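Local coordinates for protein Polyphosphate:AMP phosphotransferase (Pseudomonas aeruginosa PAO1, PDB 3CZP) that transfers phosphate from inorganic polyphosphate to AMP to make ADP, and less efficiently to GMP, using magnesium and working as a homodimer of two-domain chains, at residues I45-G50 / A147-F152; E24-L29 / L63-D68; L156-L161 / E187-F192. All coordinates share one frame; numbering follows the deposited sequence.

In the fold
All three contacts lie in the first of the two fused PPK2 domains, the one that seems to be catalytically inactive and might serve dimerization. Contact 1 pairs the central strand 44-50 with its neighbour 148-155. Contact 2 packs the helices before and after strand 44-50 together, its centre about 17 Å from that of contact 1. Contact 3 lies just beyond strand 148-155 and touches contact 1 where Gly50 O meets Phe192 CE2 at 3.6 Å. Contact 2, the one reaching the second subunit, is centred about 31 Å from contact 3. Phe150 lies about 4 Å from an acetate and Arg26 about 3 Å from a glycerol, both probably from the crystallisation liquor.

Contact 1. Residues I45-G50 / A147-F152; sequences IILING and ALLFKF
Residues 45-50 and 148-152 run side by side as neighbouring parallel strands, their short axes 4.7 Å apart and only 11° from parallel. Five backbone hydrogen bonds join them, all donated or accepted by Ile45, Leu47 and Asn49 on the first strand. Ile45 N gives to Leu148 O, and Phe150 N returns a bond to Ile45 O at 2.8 Å, nearly along the C=O axis. The straightest is Leu47 N to Phe150 O, with an N-H...O angle of 173°; the last, Asn49 N to Phe152 O, is bent to 139°, beside the most widely spaced bridged pair, Ile48 CA and Phe152 CA at 5.3 Å.

The side chains pack closely on both faces of the paired strands. On one face Ile46 and Phe150 lie side by side, while CG2 of Ile46, anti to its backbone N, reaches the edge of the Phe152 ring in plane, 3.9 Å from CD2. Beta-branched isoleucine suits this extended position, its two branches packing against the Phe150 and Phe152 rings. On the other face CD1 of Leu149 meets CG2 of Ile45 at 3.8 Å, and Leu47 CD1 lies against the aliphatic part of Lys151, which bends at chi3 and takes its ammonium to Glu139, Thr203 O and Tyr111. The Ala147 end is looser and partly exposed: Ile45 CD1 comes only to 4.2 Å from Ala147 CB.

In this P-loop-type fold, strand 103-107 flanks residues 45-50 across from 148-152. Helix 218-238 covers the Ile46, Phe150 and Phe152 face, and helix 110-119 packs against Leu47 on the other.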
loop_
_atom_site.group_PDB
_atom_site.type_symbol
_atom_site.label_atom_id
_atom_site.label_comp_id
_atom_site.label_asym_id
_atom_site.label_seq_id
_atom_site.Cartn_x
_atom_site.Cartn_y
_atom_site.Cartn_z
ATOM N N ILE A 45 16.597 -9.020 4.992
ATOM C CA ILE A 45 16.394 -7.964 5.952
ATOM C C ILE A 45 17.636 -7.802 6.801
ATOM O O ILE A 45 18.154 -8.784 7.346
ATOM C CB ILE A 45 15.165 -8.253 6.888
ATOM C CG1 ILE A 45 13.943 -8.501 6.021
ATOM C CG2 ILE A 45 15.027 -7.080 8.020
ATOM C CD1 ILE A 45 12.723 -9.162 6.789
ATOM N N ILE A 46 18.080 -6.566 6.924
ATOM C CA ILE A 46 19.268 -6.215 7.683
ATOM C C ILE A 46 18.907 -5.181 8.751
ATOM O O ILE A 46 18.443 -4.128 8.440
ATOM C CB ILE A 46 20.397 -5.631 6.759
ATOM C CG1 ILE A 46 20.741 -6.590 5.578
ATOM C CG2 ILE A 46 21.596 -5.216 7.579
ATOM C CD1 ILE A 46 21.623 -5.909 4.431
ATOM N N LEU A 47 19.075 -5.564 10.017
ATOM C CA LEU A 47 18.902 -4.656 11.169
ATOM C C LEU A 47 20.232 -4.067 11.603
ATOM O O LEU A 47 21.252 -4.753 11.661
ATOM C CB LEU A 47 18.231 -5.361 12.320
ATOM C CG LEU A 47 16.980 -6.242 12.053
ATOM C CD1 LEU A 47 16.421 -6.786 13.405
ATOM C CD2 LEU A 47 15.947 -5.556 11.173
ATOM N N ILE A 48 20.185 -2.780 11.908
ATOM C CA ILE A 48 21.353 -1.951 12.207
ATOM C C ILE A 48 21.096 -1.346 13.559
ATOM O O ILE A 48 20.102 -0.653 13.722
ATOM C CB ILE A 48 21.600 -0.822 11.097
ATOM C CG1 ILE A 48 21.770 -1.474 9.718
ATOM C CG2 ILE A 48 22.741 0.098 11.483
ATOM C CD1 ILE A 48 23.010 -2.387 9.558
ATOM N N ASN A 49 21.965 -1.669 14.514
ATOM C CA ASN A 49 21.838 -1.319 15.899
ATOM C C ASN A 49 23.205 -1.144 16.562
ATOM O O ASN A 49 24.222 -1.441 15.938
ATOM C CB ASN A 49 21.114 -2.461 16.605
ATOM C CG ASN A 49 19.600 -2.561 16.229
ATOM O OD1 ASN A 49 19.213 -3.449 15.459
ATOM N ND2 ASN A 49 18.764 -1.667 16.795
ATOM N N GLY A 50 23.220 -0.621 17.793
ATOM C CA GLY A 50 24.426 -0.453 18.544
ATOM C C GLY A 50 24.722 0.925 19.103
ATOM O O GLY A 50 23.833 1.732 19.306
ATOM N N ALA A 147 12.661 -15.561 5.023
ATOM C CA ALA A 147 13.549 -14.411 5.089
ATOM C C ALA A 147 14.958 -14.806 5.482
ATOM O O ALA A 147 15.167 -15.661 6.365
ATOM C CB ALA A 147 13.021 -13.305 6.116
ATOM N N LEU A 148 15.912 -14.086 4.871
ATOM C CA LEU A 148 17.286 -14.023 5.312
ATOM C C LEU A 148 17.517 -12.753 6.132
ATOM O O LEU A 148 17.525 -11.649 5.616
ATOM C CB LEU A 148 18.235 -14.081 4.105
ATOM C CG LEU A 148 19.738 -14.063 4.388
ATOM C CD1 LEU A 148 20.196 -15.325 5.130
ATOM C CD2 LEU A 148 20.535 -13.818 3.065
ATOM N N LEU A 149 17.742 -12.961 7.429
ATOM C CA LEU A 149 17.721 -11.920 8.422
ATOM C C LEU A 149 19.086 -11.779 9.057
ATOM O O LEU A 149 19.606 -12.695 9.731
ATOM C CB LEU A 149 16.700 -12.255 9.507
ATOM C CG LEU A 149 16.689 -11.274 10.695
ATOM C CD1 LEU A 149 16.337 -9.848 10.249
ATOM C CD2 LEU A 149 15.704 -11.715 11.737
ATOM N N PHE A 150 19.700 -10.648 8.825
ATOM C CA PHE A 150 20.961 -10.291 9.459
ATOM C C PHE A 150 20.702 -9.267 10.566
ATOM O O PHE A 150 19.935 -8.322 10.352
ATOM C CB PHE A 150 21.877 -9.629 8.423
ATOM C CG PHE A 150 22.322 -10.539 7.319
ATOM C CD1 PHE A 150 23.511 -11.296 7.451
ATOM C CD2 PHE A 150 21.629 -10.586 6.108
ATOM C CE1 PHE A 150 23.947 -12.091 6.405
ATOM C CE2 PHE A 150 22.055 -11.406 5.096
ATOM C CZ PHE A 150 23.203 -12.160 5.242
ATOM N N LYS A 151 21.369 -9.392 11.723
ATOM C CA LYS A 151 21.331 -8.342 12.753
ATOM C C LYS A 151 22.773 -7.914 13.163
ATOM O O LYS A 151 23.563 -8.715 13.647
ATOM C CB LYS A 151 20.544 -8.800 13.974
ATOM C CG LYS A 151 19.208 -9.446 13.656
ATOM C CD LYS A 151 18.469 -9.741 14.882
ATOM C CE LYS A 151 18.517 -11.223 15.232
ATOM N NZ LYS A 151 17.877 -11.298 16.456
ATOM N N PHE A 152 23.077 -6.633 13.012
ATOM C CA PHE A 152 24.393 -6.150 13.294
ATOM C C PHE A 152 24.318 -5.186 14.430
ATOM O O PHE A 152 23.535 -4.215 14.411
ATOM C CB PHE A 152 25.065 -5.497 12.070
ATOM C CG PHE A 152 25.335 -6.425 10.955
ATOM C CD1 PHE A 152 26.434 -7.272 10.963
ATOM C CD2 PHE A 152 24.504 -6.434 9.838
ATOM C CE1 PHE A 152 26.660 -8.123 9.883
ATOM C CE2 PHE A 152 24.760 -7.252 8.744
ATOM C CZ PHE A 152 25.796 -8.096 8.772
#

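Contact 2. Residues E24-L29 / L63-D68; sequences ELREAL and LNEWMD
Two helices that flank strand 44-50 in the chain, 15-39 and 56-66, pack here at the end of the second, within the P-loop-type fold of the first PPK2 domain.

The apolar part is built on Trp66 and Leu29. Leu25 CD2 approaches CZ3 of the indole at 3.9 Å, and Leu29 CD1 approaches its CE3. Leu29 CB also meets CG of Met67, a selenomethionine that is the first residue to leave helical geometry. Leucines suit these buried helix positions because their branched ends fit against the broad indole, which Ala222 of helix 218-238 also touches.

The charged part belongs to Arg26. Its CG takes the crowded position between backbone N and carbonyl carbon (chi1 74°), and a bend at chi3 brings the guanidinium up to Glu65 and Trp66. Arginine suits the place because it joins a long aliphatic chain to several donors. NH1 gives a hydrogen bond of 3.3 Å to Glu65 O, well above the carbonyl plane, and forms a long salt bridge to Glu65 OE2 at 4.0 Å. That carboxylate has a weak, long ion pair with Arg318 of the second subunit. A water accepts from Arg26 NE at 2.7 Å and donates to Trp66 O, linking the helices.

The guanidinium does not stack flat on the indole: the planes are 56° apart, and Trp66 CD1 sits over the guanidinium centre, 3.7 Å from Arg26 CZ.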
loop_
_atom_site.group_PDB
_atom_site.type_symbol
_atom_site.label_atom_id
_atom_site.label_comp_id
_atom_site.label_asym_id
_atom_site.label_seq_id
_atom_site.Cartn_x
_atom_site.Cartn_y
_atom_site.Cartn_z
ATOM N N GLU A 24 37.199 -7.153 -4.749
ATOM C CA GLU A 24 36.602 -8.469 -4.941
ATOM C C GLU A 24 35.210 -8.525 -4.301
ATOM O O GLU A 24 34.298 -9.030 -4.920
ATOM C CB GLU A 24 37.525 -9.504 -4.313
ATOM C CG GLU A 24 37.248 -10.981 -4.528
ATOM C CD GLU A 24 38.453 -11.822 -3.975
ATOM O OE1 GLU A 24 38.654 -11.827 -2.735
ATOM O OE2 GLU A 24 39.231 -12.415 -4.780
ATOM N N LEU A 25 35.093 -7.993 -3.086
ATOM C CA LEU A 25 33.917 -8.094 -2.256
ATOM C C LEU A 25 32.782 -7.388 -2.934
ATOM O O LEU A 25 31.698 -7.905 -2.966
ATOM C CB LEU A 25 34.130 -7.472 -0.857
ATOM C CG LEU A 25 32.906 -7.448 0.113
ATOM C CD1 LEU A 25 32.346 -8.827 0.339
ATOM C CD2 LEU A 25 33.294 -6.845 1.434
ATOM N N ARG A 26 33.023 -6.190 -3.454
ATOM C CA ARG A 26 31.948 -5.432 -4.067
ATOM C C ARG A 26 31.454 -6.101 -5.360
ATOM O O ARG A 26 30.234 -6.207 -5.610
ATOM C CB ARG A 26 32.303 -3.939 -4.189
ATOM C CG ARG A 26 33.254 -3.552 -5.192
ATOM C CD ARG A 26 33.727 -2.079 -4.941
ATOM N NE ARG A 26 32.721 -1.052 -5.141
ATOM C CZ ARG A 26 32.943 0.239 -4.953
ATOM N NH1 ARG A 26 31.977 1.085 -5.166
ATOM N NH2 ARG A 26 34.140 0.699 -4.604
ATOM N N GLU A 27 32.359 -6.674 -6.133
ATOM C CA GLU A 27 31.915 -7.406 -7.304
ATOM C C GLU A 27 31.060 -8.657 -6.905
ATOM O O GLU A 27 30.001 -8.879 -7.475
ATOM C CB GLU A 27 33.088 -7.766 -8.204
ATOM C CG GLU A 27 32.789 -7.506 -9.636
ATOM C CD GLU A 27 32.599 -5.984 -10.021
ATOM O OE1 GLU A 27 31.873 -5.780 -11.007
ATOM O OE2 GLU A 27 33.166 -5.017 -9.400
ATOM N N ALA A 28 31.525 -9.439 -5.925
ATOM C CA ALA A 28 30.805 -10.594 -5.410
ATOM C C ALA A 28 29.460 -10.179 -4.784
ATOM O O ALA A 28 28.471 -10.864 -4.993
ATOM C CB ALA A 28 31.641 -11.390 -4.374
ATOM N N LEU A 29 29.409 -9.038 -4.077
ATOM C CA LEU A 29 28.120 -8.553 -3.560
ATOM C C LEU A 29 27.116 -8.222 -4.666
ATOM O O LEU A 29 25.960 -8.709 -4.677
ATOM C CB LEU A 29 28.285 -7.368 -2.579
ATOM C CG LEU A 29 28.802 -7.735 -1.181
ATOM C CD1 LEU A 29 29.349 -6.445 -0.369
ATOM C CD2 LEU A 29 27.756 -8.454 -0.363
ATOM N N LEU A 63 27.709 0.341 2.062
ATOM C CA LEU A 63 27.015 -0.797 1.419
ATOM C C LEU A 63 26.217 -0.413 0.176
ATOM O O LEU A 63 26.112 -1.205 -0.738
ATOM C CB LEU A 63 26.048 -1.489 2.402
ATOM C CG LEU A 63 26.672 -2.240 3.595
ATOM C CD1 LEU A 63 25.548 -2.781 4.459
ATOM C CD2 LEU A 63 27.758 -3.300 3.229
ATOM N N ASN A 64 25.674 0.797 0.178
ATOM C CA ASN A 64 24.909 1.355 -0.956
ATOM C C ASN A 64 25.767 1.961 -2.027
ATOM O O ASN A 64 25.252 2.426 -3.045
ATOM C CB ASN A 64 23.917 2.355 -0.410
ATOM C CG ASN A 64 22.679 1.683 0.158
ATOM O OD1 ASN A 64 21.752 1.410 -0.603
ATOM N ND2 ASN A 64 22.659 1.385 1.512
ATOM N N GLU A 65 27.084 1.953 -1.800
ATOM C CA GLU A 65 28.071 2.283 -2.825
ATOM C C GLU A 65 28.635 1.026 -3.401
ATOM O O GLU A 65 28.764 0.906 -4.598
ATOM C CB GLU A 65 29.198 3.136 -2.249
ATOM C CG GLU A 65 30.179 3.558 -3.347
ATOM C CD GLU A 65 31.239 4.514 -2.817
ATOM O OE1 GLU A 65 30.972 5.077 -1.734
ATOM O OE2 GLU A 65 32.294 4.667 -3.513
ATOM N N TRP A 66 28.871 0.046 -2.544
ATOM C CA TRP A 66 29.345 -1.274 -2.958
ATOM C C TRP A 66 28.306 -2.044 -3.732
ATOM O O TRP A 66 28.631 -2.699 -4.725
ATOM C CB TRP A 66 29.742 -2.100 -1.732
ATOM C CG TRP A 66 31.014 -1.590 -1.050
ATOM C CD1 TRP A 66 31.831 -0.614 -1.484
ATOM C CD2 TRP A 66 31.555 -2.054 0.188
ATOM N NE1 TRP A 66 32.880 -0.439 -0.616
ATOM C CE2 TRP A 66 32.728 -1.302 0.440
ATOM C CE3 TRP A 66 31.165 -3.028 1.114
ATOM C CZ2 TRP A 66 33.534 -1.515 1.572
ATOM C CZ3 TRP A 66 31.960 -3.234 2.239
ATOM C CH2 TRP A 66 33.131 -2.470 2.466
HETATM N N MSE A 67 27.066 -1.999 -3.228
HETATM C CA MSE A 67 25.962 -2.725 -3.800
HETATM C C MSE A 67 25.141 -1.784 -4.637
HETATM O O MSE A 67 25.469 -0.606 -4.795
HETATM C CB MSE A 67 25.134 -3.421 -2.699
HETATM C CG MSE A 67 26.005 -4.310 -1.830
HETATM SE SE MSE A 67 24.960 -5.093 -0.400
HETATM C CE MSE A 67 24.254 -6.476 -1.443
ATOM N N ASP A 68 24.094 -2.300 -5.259
ATOM C CA ASP A 68 23.232 -1.480 -6.112
ATOM C C ASP A 68 22.090 -0.931 -5.237
ATOM O O ASP A 68 21.215 -1.657 -4.804
ATOM C CB ASP A 68 22.686 -2.352 -7.274
ATOM C CG ASP A 68 22.049 -1.550 -8.409
ATOM O OD1 ASP A 68 21.544 -0.444 -8.204
ATOM O OD2 ASP A 68 21.922 -2.080 -9.538
HETATM O O HOH W 1 30.472 -1.598 -6.466
#

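Contact 3. Residues L156-L161 / E187-F192; sequences LSKKQL and EVYDRF
Tyr189 holds its CG anti to the backbone N (chi1 -179°), which sends the ring out from helix 186-203 toward the start of helix 158-163. Lys158 also has CG anti to its N and stays extended until a turn at chi4 (78°) swings NZ to Asp190.

The phenol tip makes the central bond. Tyr189 OH donates to Leu156 O at 2.6 Å, along a lone pair of the carbonyl oxygen, so the hydroxyl satisfies the carbonyl of a buried residue just before the helix. Tyrosine suits this place because one side chain supplies both a reaching donor and a flat apolar surface. Lys158 CA lies over one ring face, nearer the edge than the middle, with CB 3.7 Å from Tyr189 CE2. Leu161 and the ring run antiparallel alongside each other, and Leu161 CD2 comes to 3.7 Å from Tyr189 CD1.

On the next residue, Asp190, the charges meet: Lys158 NZ forms a salt bridge to Asp190 OD1 at 2.7 Å, reaching the oxygen from above the carboxylate plane. The long lysine chain passes along the ring before its ammonium meets the short aspartate. NZ also bonds to Ser186 OG, so two partners fix the ammonium.

The segment that receives Tyr189 is itself held by a capping box. Ser157 N donates to Gln160 OE1 at 2.9 Å, while Ser157 OG accepts a weak bond from Gln160 N.

The contact thus ties helix 158-163, which follows strand 148-155, to helix 186-203, whose Phe192 packs on helix 110-119; Glu8 touches Ser157 and Tyr189, and Gln160 NE2 bonds to Glu214 on strand 210-214.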
loop_
_atom_site.group_PDB
_atom_site.type_symbol
_atom_site.label_atom_id
_atom_site.label_comp_id
_atom_site.label_asym_id
_atom_site.label_seq_id
_atom_site.Cartn_x
_atom_site.Cartn_y
_atom_site.Cartn_z
ATOM N N LEU A 156 31.214 0.045 20.463
ATOM C CA LEU A 156 32.395 0.687 21.001
ATOM C C LEU A 156 32.388 0.418 22.474
ATOM O O LEU A 156 31.336 0.258 23.081
ATOM C CB LEU A 156 32.394 2.202 20.761
ATOM C CG LEU A 156 32.435 2.805 19.346
ATOM C CD1 LEU A 156 32.173 4.333 19.430
ATOM C CD2 LEU A 156 33.747 2.463 18.628
ATOM N N SER A 157 33.574 0.350 23.052
ATOM C CA SER A 157 33.700 0.307 24.496
ATOM C C SER A 157 33.508 1.701 25.044
ATOM O O SER A 157 33.532 2.702 24.336
ATOM C CB SER A 157 35.037 -0.295 24.957
ATOM O OG SER A 157 36.098 0.558 24.622
ATOM N N LYS A 158 33.326 1.735 26.351
ATOM C CA LYS A 158 33.101 2.988 27.041
ATOM C C LYS A 158 34.220 3.971 26.746
ATOM O O LYS A 158 33.949 5.113 26.396
ATOM C CB LYS A 158 32.980 2.726 28.527
ATOM C CG LYS A 158 32.404 3.873 29.314
ATOM C CD LYS A 158 32.107 3.397 30.687
ATOM C CE LYS A 158 31.536 4.503 31.599
ATOM N NZ LYS A 158 30.095 4.796 31.373
ATOM N N LYS A 159 35.462 3.485 26.877
ATOM C CA LYS A 159 36.707 4.221 26.594
ATOM C C LYS A 159 36.780 4.710 25.155
ATOM O O LYS A 159 37.234 5.820 24.893
ATOM C CB LYS A 159 37.929 3.324 26.854
ATOM C CG LYS A 159 38.647 3.598 28.144
ATOM C CD LYS A 159 39.968 2.803 28.262
ATOM C CE LYS A 159 40.291 2.446 29.735
ATOM N NZ LYS A 159 39.770 3.463 30.692
ATOM N N GLN A 160 36.340 3.860 24.227
ATOM C CA GLN A 160 36.344 4.198 22.794
ATOM C C GLN A 160 35.265 5.246 22.534
ATOM O O GLN A 160 35.533 6.248 21.912
ATOM C CB GLN A 160 36.111 2.953 21.928
ATOM C CG GLN A 160 37.347 2.032 21.733
ATOM C CD GLN A 160 36.988 0.665 21.141
ATOM O OE1 GLN A 160 35.860 0.197 21.244
ATOM N NE2 GLN A 160 37.956 0.034 20.515
ATOM N N LEU A 161 34.044 5.029 23.036
ATOM C CA LEU A 161 33.003 6.080 22.993
ATOM C C LEU A 161 33.508 7.415 23.556
ATOM O O LEU A 161 33.355 8.451 22.938
ATOM C CB LEU A 161 31.748 5.644 23.748
ATOM C CG LEU A 161 30.631 6.697 23.755
ATOM C CD1 LEU A 161 30.000 6.819 22.370
ATOM C CD2 LEU A 161 29.580 6.387 24.808
ATOM N N GLU A 187 26.093 6.982 32.519
ATOM C CA GLU A 187 24.988 6.060 32.818
ATOM C C GLU A 187 24.268 5.565 31.560
ATOM O O GLU A 187 23.879 4.395 31.503
ATOM C CB GLU A 187 23.980 6.703 33.807
ATOM C CG GLU A 187 23.663 8.201 33.523
ATOM C CD GLU A 187 22.356 8.693 34.143
ATOM O OE1 GLU A 187 21.351 8.776 33.398
ATOM O OE2 GLU A 187 22.340 9.016 35.360
ATOM N N VAL A 188 24.100 6.438 30.557
ATOM C CA VAL A 188 23.437 6.054 29.304
ATOM C C VAL A 188 24.146 4.827 28.738
ATOM O O VAL A 188 23.531 3.773 28.687
ATOM C CB VAL A 188 23.363 7.213 28.271
ATOM C CG1 VAL A 188 22.913 6.725 26.925
ATOM C CG2 VAL A 188 22.415 8.310 28.775
ATOM N N TYR A 189 25.433 4.940 28.398
ATOM C CA TYR A 189 26.210 3.775 27.867
ATOM C C TYR A 189 26.078 2.493 28.751
ATOM O O TYR A 189 25.750 1.389 28.294
ATOM C CB TYR A 189 27.705 4.169 27.703
ATOM C CG TYR A 189 28.547 3.042 27.138
ATOM C CD1 TYR A 189 28.725 2.904 25.774
ATOM C CD2 TYR A 189 29.104 2.076 27.959
ATOM C CE1 TYR A 189 29.464 1.819 25.234
ATOM C CE2 TYR A 189 29.840 1.020 27.436
ATOM C CZ TYR A 189 30.015 0.904 26.072
ATOM O OH TYR A 189 30.721 -0.149 25.562
ATOM N N ASP A 190 26.333 2.658 30.045
ATOM C CA ASP A 190 26.311 1.524 30.955
ATOM C C ASP A 190 24.967 0.800 30.903
ATOM O O ASP A 190 24.931 -0.427 30.900
ATOM C CB ASP A 190 26.627 1.974 32.386
ATOM C CG ASP A 190 28.074 2.443 32.548
ATOM O OD1 ASP A 190 28.859 2.416 31.569
ATOM O OD2 ASP A 190 28.415 2.887 33.657
ATOM N N ARG A 191 23.875 1.534 30.851
ATOM C CA ARG A 191 22.567 0.884 30.858
ATOM C C ARG A 191 22.211 0.317 29.529
ATOM O O ARG A 191 21.642 -0.764 29.459
ATOM C CB ARG A 191 21.457 1.826 31.354
ATOM C CG ARG A 191 21.721 2.287 32.763
ATOM C CD ARG A 191 20.652 3.246 33.243
ATOM N NE ARG A 191 19.363 2.560 33.244
ATOM C CZ ARG A 191 18.181 3.141 33.087
ATOM N NH1 ARG A 191 17.057 2.401 33.113
ATOM N NH2 ARG A 191 18.133 4.460 32.892
ATOM N N PHE A 192 22.561 1.036 28.463
ATOM C CA PHE A 192 22.340 0.568 27.126
ATOM C C PHE A 192 22.995 -0.803 26.866
ATOM O O PHE A 192 22.378 -1.706 26.234
ATOM C CB PHE A 192 22.912 1.564 26.145
ATOM C CG PHE A 192 22.367 1.414 24.771
ATOM C CD1 PHE A 192 21.126 1.941 24.462
ATOM C CD2 PHE A 192 23.090 0.709 23.788
ATOM C CE1 PHE A 192 20.621 1.809 23.192
ATOM C CE2 PHE A 192 22.604 0.575 22.527
ATOM C CZ PHE A 192 21.362 1.132 22.206
#